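Long-range contacts in AT-less polyketide synthase (Streptomyces platensis subsp. rosaceus, PDB 4TKT), which probably catalyses the decarboxylative condensation that lengthens the growing polyketide chain in isomigrastatin biosynthesis, as the ketosynthase domain of one module: residues 317-322 and 422-427; 350-355 and 403-408; 355-360 and 384-389. All coordinates share one frame; numbering follows the deposited sequence.

Contact 1. Residues 317-322 and 422-427; sequences CIEAHG and GGLSSF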
ATOM      1  N   CYS A 317     -16.836   9.812   6.455  1.00 44.53           N
ATOM      2  CA  CYS A 317     -15.514  10.013   7.032  1.00 43.53           C
ATOM      3  C   CYS A 317     -14.579  10.745   6.077  1.00 41.89           C
ATOM      4  O   CYS A 317     -14.570  10.485   4.875  1.00 41.25           O
ATOM      5  CB  CYS A 317     -14.905   8.665   7.430  1.00 43.54           C
ATOM      6  SG  CYS A 317     -13.197   8.743   8.015  1.00 59.79           S
ATOM      7  N   ILE A 318     -13.798  11.669   6.626  1.00 41.29           N
ATOM      8  CA  ILE A 318     -12.757  12.352   5.870  1.00 39.77           C
ATOM      9  C   ILE A 318     -11.389  12.041   6.465  1.00 41.65           C
ATOM     10  O   ILE A 318     -11.131  12.342   7.631  1.00 43.10           O
ATOM     11  CB  ILE A 318     -12.958  13.878   5.858  1.00 39.72           C
ATOM     12  CG1 ILE A 318     -14.198  14.258   5.046  1.00 45.06           C
ATOM     13  CG2 ILE A 318     -11.730  14.566   5.287  1.00 38.20           C
ATOM     14  CD1 ILE A 318     -14.036  14.072   3.556  1.00 44.34           C
ATOM     15  N   GLU A 319     -10.522  11.427   5.670  1.00 39.88           N
ATOM     16  CA  GLU A 319      -9.134  11.233   6.070  1.00 37.08           C
ATOM     17  C   GLU A 319      -8.319  12.444   5.627  1.00 40.36           C
ATOM     18  O   GLU A 319      -7.949  12.567   4.458  1.00 41.23           O
ATOM     19  CB  GLU A 319      -8.568   9.938   5.483  1.00 38.47           C
ATOM     20  CG  GLU A 319      -7.077   9.728   5.722  1.00 40.92           C
ATOM     21  CD  GLU A 319      -6.716   9.602   7.188  1.00 49.66           C
ATOM     22  OE1 GLU A 319      -7.617   9.327   8.008  1.00 55.50           O
ATOM     23  OE2 GLU A 319      -5.523   9.776   7.521  1.00 51.63           O
ATOM     24  N   ALA A 320      -8.053  13.340   6.571  1.00 40.95           N
ATOM     25  CA  ALA A 320      -7.465  14.639   6.263  1.00 39.80           C
ATOM     26  C   ALA A 320      -5.945  14.598   6.120  1.00 36.82           C
ATOM     27  O   ALA A 320      -5.290  13.634   6.516  1.00 33.89           O
ATOM     28  CB  ALA A 320      -7.857  15.648   7.334  1.00 35.96           C
ATOM     29  N   HIS A 321      -5.402  15.660   5.535  1.00 33.16           N
ATOM     30  CA  HIS A 321      -3.963  15.862   5.465  1.00 33.25           C
ATOM     31  C   HIS A 321      -3.400  15.896   6.882  1.00 38.45           C
ATOM     32  O   HIS A 321      -2.566  15.068   7.247  1.00 44.59           O
ATOM     33  CB  HIS A 321      -3.647  17.158   4.713  1.00 35.52           C
ATOM     34  CG  HIS A 321      -2.213  17.297   4.308  1.00 39.81           C
ATOM     35  ND1 HIS A 321      -1.527  16.304   3.643  1.00 49.99           N
ATOM     36  CD2 HIS A 321      -1.341  18.323   4.457  1.00 36.92           C
ATOM     37  CE1 HIS A 321      -0.291  16.708   3.410  1.00 48.09           C
ATOM     38  NE2 HIS A 321      -0.152  17.929   3.892  1.00 41.47           N
ATOM     39  N   GLY A 322      -3.880  16.857   7.669  1.00 37.31           N
ATOM     40  CA  GLY A 322      -3.611  16.939   9.097  1.00 35.83           C
ATOM     41  C   GLY A 322      -2.170  16.781   9.538  1.00 33.15           C
ATOM     42  O   GLY A 322      -1.847  15.867  10.292  1.00 33.61           O
ATOM     43  N   GLY A 422     -16.430   7.880   1.681  1.00 44.41           N
ATOM     44  CA  GLY A 422     -15.298   8.531   2.313  1.00 42.90           C
ATOM     45  C   GLY A 422     -14.548   9.488   1.407  1.00 41.13           C
ATOM     46  O   GLY A 422     -14.628   9.400   0.182  1.00 40.66           O
ATOM     47  N   GLY A 423     -13.812  10.408   2.023  1.00 40.24           N
ATOM     48  CA  GLY A 423     -12.998  11.365   1.297  1.00 45.02           C
ATOM     49  C   GLY A 423     -11.568  11.377   1.801  1.00 45.71           C
ATOM     50  O   GLY A 423     -11.313  11.151   2.984  1.00 49.39           O
ATOM     51  N   LEU A 424     -10.630  11.645   0.901  1.00 35.30           N
ATOM     52  CA  LEU A 424      -9.213  11.587   1.237  1.00 33.75           C
ATOM     53  C   LEU A 424      -8.456  12.757   0.621  1.00 34.94           C
ATOM     54  O   LEU A 424      -8.490  12.955  -0.594  1.00 38.01           O
ATOM     55  CB  LEU A 424      -8.620  10.260   0.765  1.00 33.02           C
ATOM     56  CG  LEU A 424      -7.102  10.085   0.791  1.00 38.50           C
ATOM     57  CD1 LEU A 424      -6.573  10.093   2.215  1.00 43.91           C
ATOM     58  CD2 LEU A 424      -6.718   8.797   0.082  1.00 36.82           C
ATOM     59  N   SER A 425      -7.770  13.527   1.461  1.00 32.05           N
ATOM     60  CA  SER A 425      -7.036  14.702   0.996  1.00 34.44           C
ATOM     61  C   SER A 425      -5.526  14.561   1.169  1.00 31.17           C
ATOM     62  O   SER A 425      -5.052  13.930   2.112  1.00 34.17           O
ATOM     63  CB  SER A 425      -7.513  15.955   1.732  1.00 31.93           C
ATOM     64  OG  SER A 425      -8.887  16.200   1.494  1.00 37.45           O
ATOM     65  N   SER A 426      -4.779  15.162   0.250  1.00 28.25           N
ATOM     66  CA  SER A 426      -3.328  15.228   0.364  1.00 30.91           C
ATOM     67  C   SER A 426      -2.837  16.507  -0.298  1.00 35.51           C
ATOM     68  O   SER A 426      -3.096  16.746  -1.479  1.00 42.29           O
ATOM     69  CB  SER A 426      -2.668  13.999  -0.266  1.00 32.89           C
ATOM     70  OG  SER A 426      -1.317  13.881   0.141  1.00 36.85           O
ATOM     71  N   PHE A 427      -2.137  17.332   0.472  1.00 33.60           N
ATOM     72  CA  PHE A 427      -1.740  18.654   0.011  1.00 29.59           C
ATOM     73  C   PHE A 427      -0.225  18.810   0.023  1.00 34.24           C
ATOM     74  O   PHE A 427       0.402  18.793   1.081  1.00 41.12           O
ATOM     75  CB  PHE A 427      -2.388  19.735   0.881  1.00 26.90           C
ATOM     76  CG  PHE A 427      -3.885  19.621   0.975  1.00 33.69           C
ATOM     77  CD1 PHE A 427      -4.647  19.356  -0.152  1.00 28.41           C
ATOM     78  CD2 PHE A 427      -4.530  19.772   2.193  1.00 36.29           C
ATOM     79  CE1 PHE A 427      -6.028  19.251  -0.067  1.00 31.37           C
ATOM     80  CE2 PHE A 427      -5.910  19.667   2.284  1.00 31.02           C
ATOM     81  CZ  PHE A 427      -6.660  19.407   1.152  1.00 31.15           C
TER
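Cys317, Ile318 and Glu319 run parallel to Gly422, Gly423 and Leu424, and three backbone hydrogen bonds join the two strands. Gly423 N gives to Cys317 O at 3.0 Å, Glu319 N to Gly423 O at 2.8 Å, and Ser425 N to Glu319 O at 3.2 Å, so Gly423 and Glu319 each bond through both N and O. Apolar packing follows the faces of the sheet. On one face the Glu319 and Leu424 side chains lie side by side, Glu319 CG meeting Leu424 CD1 at 3.6 Å, against helix 366-380; the carboxylate leads away to Lys373 and to the backbone N of Ala355. On the other face Ile318 folds CD1 over Gly423, 3.7 Å from its CA, where any CB on that residue would collide with the methyl. The strand gives way to a loop within the EAHG sequence, after Glu319; this is a ketosynthase signature whose histidine in relatives belongs to the Cys-His-His triad, and consistent with this, His321 touches Cys186 and its ring meets that of His361 nearly at right angles. Aromatic contacts come next: Phe427 packs against this histidine. With CG anti to the backbone N (chi1 -166°), the ring reaches over Phe427, whose CB sits over a ring face in a CH-pi contact, 4.1 Å from the centroid. The two rings themselves are inclined at 57°. His321 NE2 comes within 3.0 Å of Phe427 O, but at an angle too poor for a hydrogen bond. An alanine in place of His321 would probably leave a gap beside Phe427 CB and deprive His361 of its ring neighbour.

Contact 2. Residues 350-355 and 403-408; sequences CAIGSA and FVLQRE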
ATOM      1  N   CYS A 350     -20.018  14.196   9.926  1.00 62.49           N
ATOM      2  CA  CYS A 350     -18.888  13.528   9.293  1.00 57.47           C
ATOM      3  C   CYS A 350     -17.732  13.349  10.271  1.00 57.26           C
ATOM      4  O   CYS A 350     -17.437  14.240  11.062  1.00 62.16           O
ATOM      5  CB  CYS A 350     -18.431  14.325   8.068  1.00 50.27           C
ATOM      6  SG  CYS A 350     -17.111  13.566   7.104  1.00 48.42           S
ATOM      7  N   ALA A 351     -17.083  12.191  10.218  1.00 54.19           N
ATOM      8  CA  ALA A 351     -15.923  11.937  11.059  1.00 48.72           C
ATOM      9  C   ALA A 351     -14.672  12.469  10.377  1.00 58.11           C
ATOM     10  O   ALA A 351     -14.612  12.544   9.150  1.00 61.36           O
ATOM     11  CB  ALA A 351     -15.783  10.454  11.352  1.00 48.94           C
ATOM     12  N   ILE A 352     -13.677  12.844  11.174  1.00 52.03           N
ATOM     13  CA  ILE A 352     -12.430  13.355  10.623  1.00 46.01           C
ATOM     14  C   ILE A 352     -11.246  12.977  11.515  1.00 42.63           C
ATOM     15  O   ILE A 352     -11.375  12.879  12.736  1.00 51.80           O
ATOM     16  CB  ILE A 352     -12.493  14.893  10.427  1.00 45.22           C
ATOM     17  CG1 ILE A 352     -11.341  15.379   9.541  1.00 42.83           C
ATOM     18  CG2 ILE A 352     -12.529  15.624  11.766  1.00 44.45           C
ATOM     19  CD1 ILE A 352     -11.446  16.838   9.154  1.00 44.59           C
ATOM     20  N   GLY A 353     -10.100  12.738  10.886  1.00 40.76           N
ATOM     21  CA  GLY A 353      -8.889  12.363  11.591  1.00 46.61           C
ATOM     22  C   GLY A 353      -7.754  12.171  10.607  1.00 46.10           C
ATOM     23  O   GLY A 353      -7.960  12.269   9.397  1.00 46.95           O
ATOM     24  N   SER A 354      -6.556  11.902  11.115  1.00 43.46           N
ATOM     25  CA  SER A 354      -5.398  11.696  10.249  1.00 36.06           C
ATOM     26  C   SER A 354      -4.493  10.575  10.745  1.00 41.42           C
ATOM     27  O   SER A 354      -4.189  10.486  11.935  1.00 43.09           O
ATOM     28  CB  SER A 354      -4.585  12.985  10.122  1.00 35.66           C
ATOM     29  OG  SER A 354      -3.470  12.792   9.268  1.00 36.97           O
ATOM     30  N   ALA A 355      -4.057   9.727   9.818  1.00 40.18           N
ATOM     31  CA  ALA A 355      -3.132   8.649  10.141  1.00 33.44           C
ATOM     32  C   ALA A 355      -1.768   9.202  10.530  1.00 36.71           C
ATOM     33  O   ALA A 355      -0.975   8.517  11.175  1.00 37.32           O
ATOM     34  CB  ALA A 355      -2.999   7.694   8.966  1.00 32.72           C
ATOM     35  N   PHE A 403     -17.945  18.446  10.809  1.00 51.74           N
ATOM     36  CA  PHE A 403     -17.136  17.359  11.345  1.00 50.75           C
ATOM     37  C   PHE A 403     -17.248  17.119  12.845  1.00 52.04           C
ATOM     38  O   PHE A 403     -17.702  17.974  13.605  1.00 57.59           O
ATOM     39  CB  PHE A 403     -15.666  17.601  11.004  1.00 49.09           C
ATOM     40  CG  PHE A 403     -15.424  17.891   9.557  1.00 47.01           C
ATOM     41  CD1 PHE A 403     -15.578  16.897   8.606  1.00 49.31           C
ATOM     42  CD2 PHE A 403     -15.039  19.154   9.147  1.00 46.38           C
ATOM     43  CE1 PHE A 403     -15.355  17.158   7.270  1.00 53.22           C
ATOM     44  CE2 PHE A 403     -14.814  19.422   7.813  1.00 53.83           C
ATOM     45  CZ  PHE A 403     -14.972  18.422   6.873  1.00 54.20           C
ATOM     46  N   VAL A 404     -16.829  15.922  13.243  1.00 57.41           N
ATOM     47  CA  VAL A 404     -16.579  15.578  14.636  1.00 56.13           C
ATOM     48  C   VAL A 404     -15.240  14.852  14.708  1.00 54.51           C
ATOM     49  O   VAL A 404     -15.069  13.794  14.100  1.00 56.54           O
ATOM     50  CB  VAL A 404     -17.686  14.687  15.230  1.00 54.49           C
ATOM     51  CG1 VAL A 404     -17.267  14.161  16.592  1.00 55.01           C
ATOM     52  CG2 VAL A 404     -18.990  15.455  15.331  1.00 56.61           C
ATOM     53  N   LEU A 405     -14.287  15.429  15.433  1.00 49.75           N
ATOM     54  CA  LEU A 405     -12.948  14.860  15.528  1.00 48.00           C
ATOM     55  C   LEU A 405     -12.969  13.488  16.194  1.00 58.00           C
ATOM     56  O   LEU A 405     -13.398  13.350  17.339  1.00 63.50           O
ATOM     57  CB  LEU A 405     -12.020  15.800  16.296  1.00 47.49           C
ATOM     58  CG  LEU A 405     -10.564  15.343  16.382  1.00 45.72           C
ATOM     59  CD1 LEU A 405      -9.984  15.178  14.988  1.00 43.82           C
ATOM     60  CD2 LEU A 405      -9.743  16.327  17.196  1.00 53.73           C
ATOM     61  N   GLN A 406     -12.504  12.477  15.468  1.00 47.44           N
ATOM     62  CA  GLN A 406     -12.533  11.103  15.955  1.00 51.83           C
ATOM     63  C   GLN A 406     -11.426  10.848  16.976  1.00 47.55           C
ATOM     64  O   GLN A 406     -10.249  10.780  16.624  1.00 52.49           O
ATOM     65  CB  GLN A 406     -12.406  10.123  14.786  1.00 47.05           C
ATOM     66  CG  GLN A 406     -12.834   8.707  15.122  1.00 54.72           C
ATOM     67  CD  GLN A 406     -14.297   8.622  15.511  1.00 53.79           C
ATOM     68  OE1 GLN A 406     -15.152   9.266  14.903  1.00 51.05           O
ATOM     69  NE2 GLN A 406     -14.593   7.826  16.532  1.00 52.00           N
ATOM     70  N   ARG A 407     -11.808  10.704  18.241  1.00 49.19           N
ATOM     71  CA  ARG A 407     -10.829  10.536  19.311  1.00 52.54           C
ATOM     72  C   ARG A 407     -11.024   9.227  20.075  1.00 56.86           C
ATOM     73  O   ARG A 407     -10.256   8.908  20.981  1.00 58.70           O
ATOM     74  CB  ARG A 407     -10.890  11.727  20.271  1.00 53.84           C
ATOM     75  CG  ARG A 407     -10.253  12.990  19.702  1.00 58.49           C
ATOM     76  CD  ARG A 407     -10.374  14.171  20.649  1.00 66.81           C
ATOM     77  NE  ARG A 407     -11.653  14.863  20.515  1.00 73.50           N
ATOM     78  CZ  ARG A 407     -11.921  16.044  21.063  1.00 77.01           C
ATOM     79  NH1 ARG A 407     -10.997  16.668  21.782  1.00 76.26           N
ATOM     80  NH2 ARG A 407     -13.109  16.605  20.888  1.00 81.16           N
ATOM     81  N   GLU A 408     -12.045   8.468  19.698  1.00 58.25           N
ATOM     82  CA  GLU A 408     -12.281   7.162  20.300  1.00 61.47           C
ATOM     83  C   GLU A 408     -12.650   6.148  19.228  1.00 59.26           C
ATOM     84  O   GLU A 408     -13.228   6.504  18.201  1.00 61.27           O
ATOM     85  CB  GLU A 408     -13.388   7.243  21.357  1.00 54.98           C
TER
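The side chain of Ile352 meets Phe403 because CG1 stands anti to its own backbone N (chi1 -166°) and the chain continues extended to CD1, while Phe403 holds CG beside its backbone N (chi1 -51°). Ile352 CD1 thereby comes down on the middle of the phenyl face, 4.1 Å from the ring centroid and almost on the ring normal, a CH-pi contact. The other branch of the isoleucine, CG2, packs 3.8 Å from Phe403 CB and also meets Leu405 CD1 at 4.1 Å. Cys350 comes to the same ring differently: its SG lies at the edge, 5.1 Å from the centroid, a sulfur-aromatic contact, with Cys350 CB close to Phe403 CD1. All these groups share one face of the sheet, where helix 328-340 closes over Ile352 and Phe403, and Phe340 turns its ring nearly perpendicular to that of Phe403.

The backbones form a parallel pair at the edge of the thiolase-type sheet, 403-405 being its outermost strand within the chain. Val404 N binds Cys350 O at 2.8 Å, the return bond from Ile352 N to Val404 O is weak at 3.4 Å, and Gln406 N closes the pairing on Ile352 O at 3.0 Å with a nearly straight N-H. On the face of Ala351 and Val404 less is joined across the pair: Ala351 CB touches Gln406 OE1, with Leu383 packed on both residues, and Val404 is exposed. The contact is thus lopsided in its chemistry: aromatic, sulfur and aliphatic groups are buried together on one face, with helix 328-340 against Ile352 and Phe403, and directional bonding across the contact is left to the main chain.

Contact 3. Residues 355-360 and 384-389; sequences AKSNIG and VPSLHA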
ATOM      1  N   ALA A 355      -4.057   9.727   9.818  1.00 40.18           N
ATOM      2  CA  ALA A 355      -3.132   8.649  10.141  1.00 33.44           C
ATOM      3  C   ALA A 355      -1.768   9.202  10.530  1.00 36.71           C
ATOM      4  O   ALA A 355      -0.975   8.517  11.175  1.00 37.32           O
ATOM      5  CB  ALA A 355      -2.999   7.694   8.966  1.00 32.72           C
ATOM      6  N   LYS A 356      -1.499  10.446  10.140  1.00 31.64           N
ATOM      7  CA  LYS A 356      -0.228  11.090  10.458  1.00 35.29           C
ATOM      8  C   LYS A 356      -0.024  11.211  11.966  1.00 37.46           C
ATOM      9  O   LYS A 356       1.107  11.286  12.445  1.00 31.24           O
ATOM     10  CB  LYS A 356      -0.147  12.468   9.803  1.00 30.06           C
ATOM     11  CG  LYS A 356      -0.141  12.422   8.286  1.00 30.14           C
ATOM     12  CD  LYS A 356       0.293  13.747   7.689  1.00 28.42           C
ATOM     13  CE  LYS A 356       0.281  13.694   6.169  1.00 33.72           C
ATOM     14  NZ  LYS A 356      -1.088  13.506   5.622  1.00 41.11           N
ATOM     15  N   SER A 357      -1.122  11.220  12.714  1.00 35.53           N
ATOM     16  CA  SER A 357      -1.045  11.246  14.167  1.00 34.91           C
ATOM     17  C   SER A 357      -0.556   9.899  14.689  1.00 38.75           C
ATOM     18  O   SER A 357      -0.122   9.788  15.836  1.00 44.68           O
ATOM     19  CB  SER A 357      -2.404  11.597  14.775  1.00 39.58           C
ATOM     20  OG  SER A 357      -3.385  10.632  14.434  1.00 46.51           O
ATOM     21  N   ASN A 358      -0.626   8.879  13.839  1.00 40.05           N
ATOM     22  CA  ASN A 358      -0.162   7.543  14.197  1.00 40.00           C
ATOM     23  C   ASN A 358       1.260   7.264  13.726  1.00 41.54           C
ATOM     24  O   ASN A 358       2.097   6.792  14.497  1.00 46.12           O
ATOM     25  CB  ASN A 358      -1.097   6.480  13.618  1.00 34.96           C
ATOM     26  CG  ASN A 358      -2.490   6.546  14.201  1.00 44.43           C
ATOM     27  OD1 ASN A 358      -3.385   7.175  13.634  1.00 46.49           O
ATOM     28  ND2 ASN A 358      -2.684   5.890  15.339  1.00 49.26           N
ATOM     29  N   ILE A 359       1.526   7.557  12.457  1.00 35.55           N
ATOM     30  CA  ILE A 359       2.761   7.118  11.815  1.00 30.45           C
ATOM     31  C   ILE A 359       3.624   8.265  11.305  1.00 31.19           C
ATOM     32  O   ILE A 359       4.716   8.041  10.782  1.00 29.30           O
ATOM     33  CB  ILE A 359       2.459   6.177  10.636  1.00 31.81           C
ATOM     34  CG1 ILE A 359       1.580   6.890   9.606  1.00 31.14           C
ATOM     35  CG2 ILE A 359       1.777   4.911  11.131  1.00 31.35           C
ATOM     36  CD1 ILE A 359       1.211   6.034   8.415  1.00 32.00           C
ATOM     37  N   GLY A 360       3.135   9.492  11.456  1.00 29.35           N
ATOM     38  CA  GLY A 360       3.885  10.656  11.022  1.00 28.35           C
ATOM     39  C   GLY A 360       3.576  11.060   9.594  1.00 34.72           C
ATOM     40  O   GLY A 360       2.661  10.524   8.966  1.00 35.27           O
ATOM     41  N   VAL A 384     -11.460   4.750  13.638  1.00 49.85           N
ATOM     42  CA  VAL A 384     -10.328   4.657  14.552  1.00 50.90           C
ATOM     43  C   VAL A 384      -9.926   6.029  15.093  1.00 52.38           C
ATOM     44  O   VAL A 384     -10.168   7.048  14.445  1.00 51.89           O
ATOM     45  CB  VAL A 384      -9.117   3.996  13.865  1.00 50.13           C
ATOM     46  CG1 VAL A 384      -9.396   2.523  13.611  1.00 53.97           C
ATOM     47  CG2 VAL A 384      -8.779   4.717  12.579  1.00 44.68           C
ATOM     48  N   PRO A 385      -9.319   6.059  16.290  1.00 51.96           N
ATOM     49  CA  PRO A 385      -8.920   7.312  16.942  1.00 50.12           C
ATOM     50  C   PRO A 385      -7.908   8.142  16.156  1.00 43.21           C
ATOM     51  O   PRO A 385      -7.134   7.606  15.363  1.00 49.75           O
ATOM     52  CB  PRO A 385      -8.291   6.835  18.257  1.00 45.88           C
ATOM     53  CG  PRO A 385      -8.901   5.514  18.511  1.00 47.26           C
ATOM     54  CD  PRO A 385      -9.093   4.895  17.167  1.00 46.50           C
ATOM     55  N   SER A 386      -7.931   9.449  16.391  1.00 43.14           N
ATOM     56  CA  SER A 386      -6.898  10.352  15.907  1.00 41.43           C
ATOM     57  C   SER A 386      -6.129  10.885  17.116  1.00 48.61           C
ATOM     58  O   SER A 386      -6.724  11.399  18.063  1.00 53.45           O
ATOM     59  CB  SER A 386      -7.506  11.493  15.090  1.00 46.75           C
ATOM     60  OG  SER A 386      -6.518  12.161  14.326  1.00 43.80           O
ATOM     61  N   LEU A 387      -4.807  10.759  17.083  1.00 46.95           N
ATOM     62  CA  LEU A 387      -3.987  10.982  18.271  1.00 46.80           C
ATOM     63  C   LEU A 387      -3.546  12.431  18.477  1.00 40.16           C
ATOM     64  O   LEU A 387      -3.629  13.256  17.568  1.00 39.36           O
ATOM     65  CB  LEU A 387      -2.748  10.084  18.218  1.00 43.80           C
ATOM     66  CG  LEU A 387      -3.016   8.585  18.063  1.00 43.81           C
ATOM     67  CD1 LEU A 387      -1.708   7.804  18.049  1.00 41.39           C
ATOM     68  CD2 LEU A 387      -3.933   8.089  19.169  1.00 46.08           C
ATOM     69  N   HIS A 388      -3.087  12.714  19.695  1.00 40.91           N
ATOM     70  CA  HIS A 388      -2.480  13.993  20.063  1.00 40.66           C
ATOM     71  C   HIS A 388      -3.421  15.178  19.886  1.00 46.86           C
ATOM     72  O   HIS A 388      -2.988  16.284  19.563  1.00 46.99           O
ATOM     73  CB  HIS A 388      -1.199  14.218  19.256  1.00 38.80           C
ATOM     74  CG  HIS A 388      -0.231  13.080  19.343  1.00 43.96           C
ATOM     75  ND1 HIS A 388       0.309  12.655  20.538  1.00 46.86           N
ATOM     76  CD2 HIS A 388       0.287  12.273  18.388  1.00 44.26           C
ATOM     77  CE1 HIS A 388       1.121  11.636  20.314  1.00 45.97           C
ATOM     78  NE2 HIS A 388       1.125  11.386  19.017  1.00 47.10           N
ATOM     79  N   ALA A 389      -4.708  14.944  20.113  1.00 51.51           N
ATOM     80  CA  ALA A 389      -5.694  16.009  20.004  1.00 43.68           C
ATOM     81  C   ALA A 389      -6.714  15.934  21.130  1.00 45.83           C
ATOM     82  O   ALA A 389      -7.902  16.165  20.910  1.00 50.26           O
ATOM     83  CB  ALA A 389      -6.391  15.947  18.655  1.00 43.11           C
TER
HETATM   84  O   HOH W   1      -5.320   5.443  16.019  1.00 36.52           O
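Ser357 and Leu387 bring their backbones together, CA to CA 5.1 Å, where one short helical turn meets a loop without regular structure. In the turn, Ala355 O accepts from both Asn358 N and Ile359 N, and the chain leaves helical angles at Gly360, where phi is positive. The loop bends at His388, which also has positive phi.

Ser357 carries the polar part of the contact. Its OG is placed between the backbone N and the carbonyl carbon (chi1 61°), a torsion that brings it to Leu387 N, from which it accepts at 3.0 Å. The same hydroxyl is hydrogen-bonded to the carbonyl of Ser354, so two bonds fix its rotation and tie the loop to Ser354 and the turn that follows. Leu387 then lays its side chain along the turn: CB is 3.8 Å from Ser357 CB, and CD1 reaches Asn358 ND2 at 3.5 Å, the two side chains crossing at about a right angle. That amide nitrogen gives to a water at 2.8 Å, which in turn donates to Pro385 O at 2.9 Å; Arg35 O is a further partner of ND2. His388 finishes the contact with CD2 3.6 Å from Ser357 O.

On the turn's other side Lys356 faces the neighbourhood of the probable active site, where NZ binds His321 O and the side chain touches His361. The sequence is that of the KSNIGH motif of ketosynthases, the lysine and final histidine of which line the condensation site in relatives, and loop 384-389 packs against the segment bearing it, joined by the Ser357–Leu387 bond and the water.

Overall arrangement
The three contacts nest along the chain: contact 1 joins the outermost segments, contact 2 lies inside its loop, and contact 3 inside that of contact 2. In space they are neighbours, with centres about 10 Å apart for contacts 1 and 2 and for contacts 2 and 3, and about 13 Å for contacts 1 and 3. Strands 421-427, 317-319, 350-353 and 403-405 lie in that order at one end of the mixed sheet, all parallel. Contact 3 continues from strand 350-353 through Ala355, which the two contacts share. Sequence-distant pieces of this thiolase-type fold thus converge, and the strand ends deliver the two signature sequences to what is probably the active site.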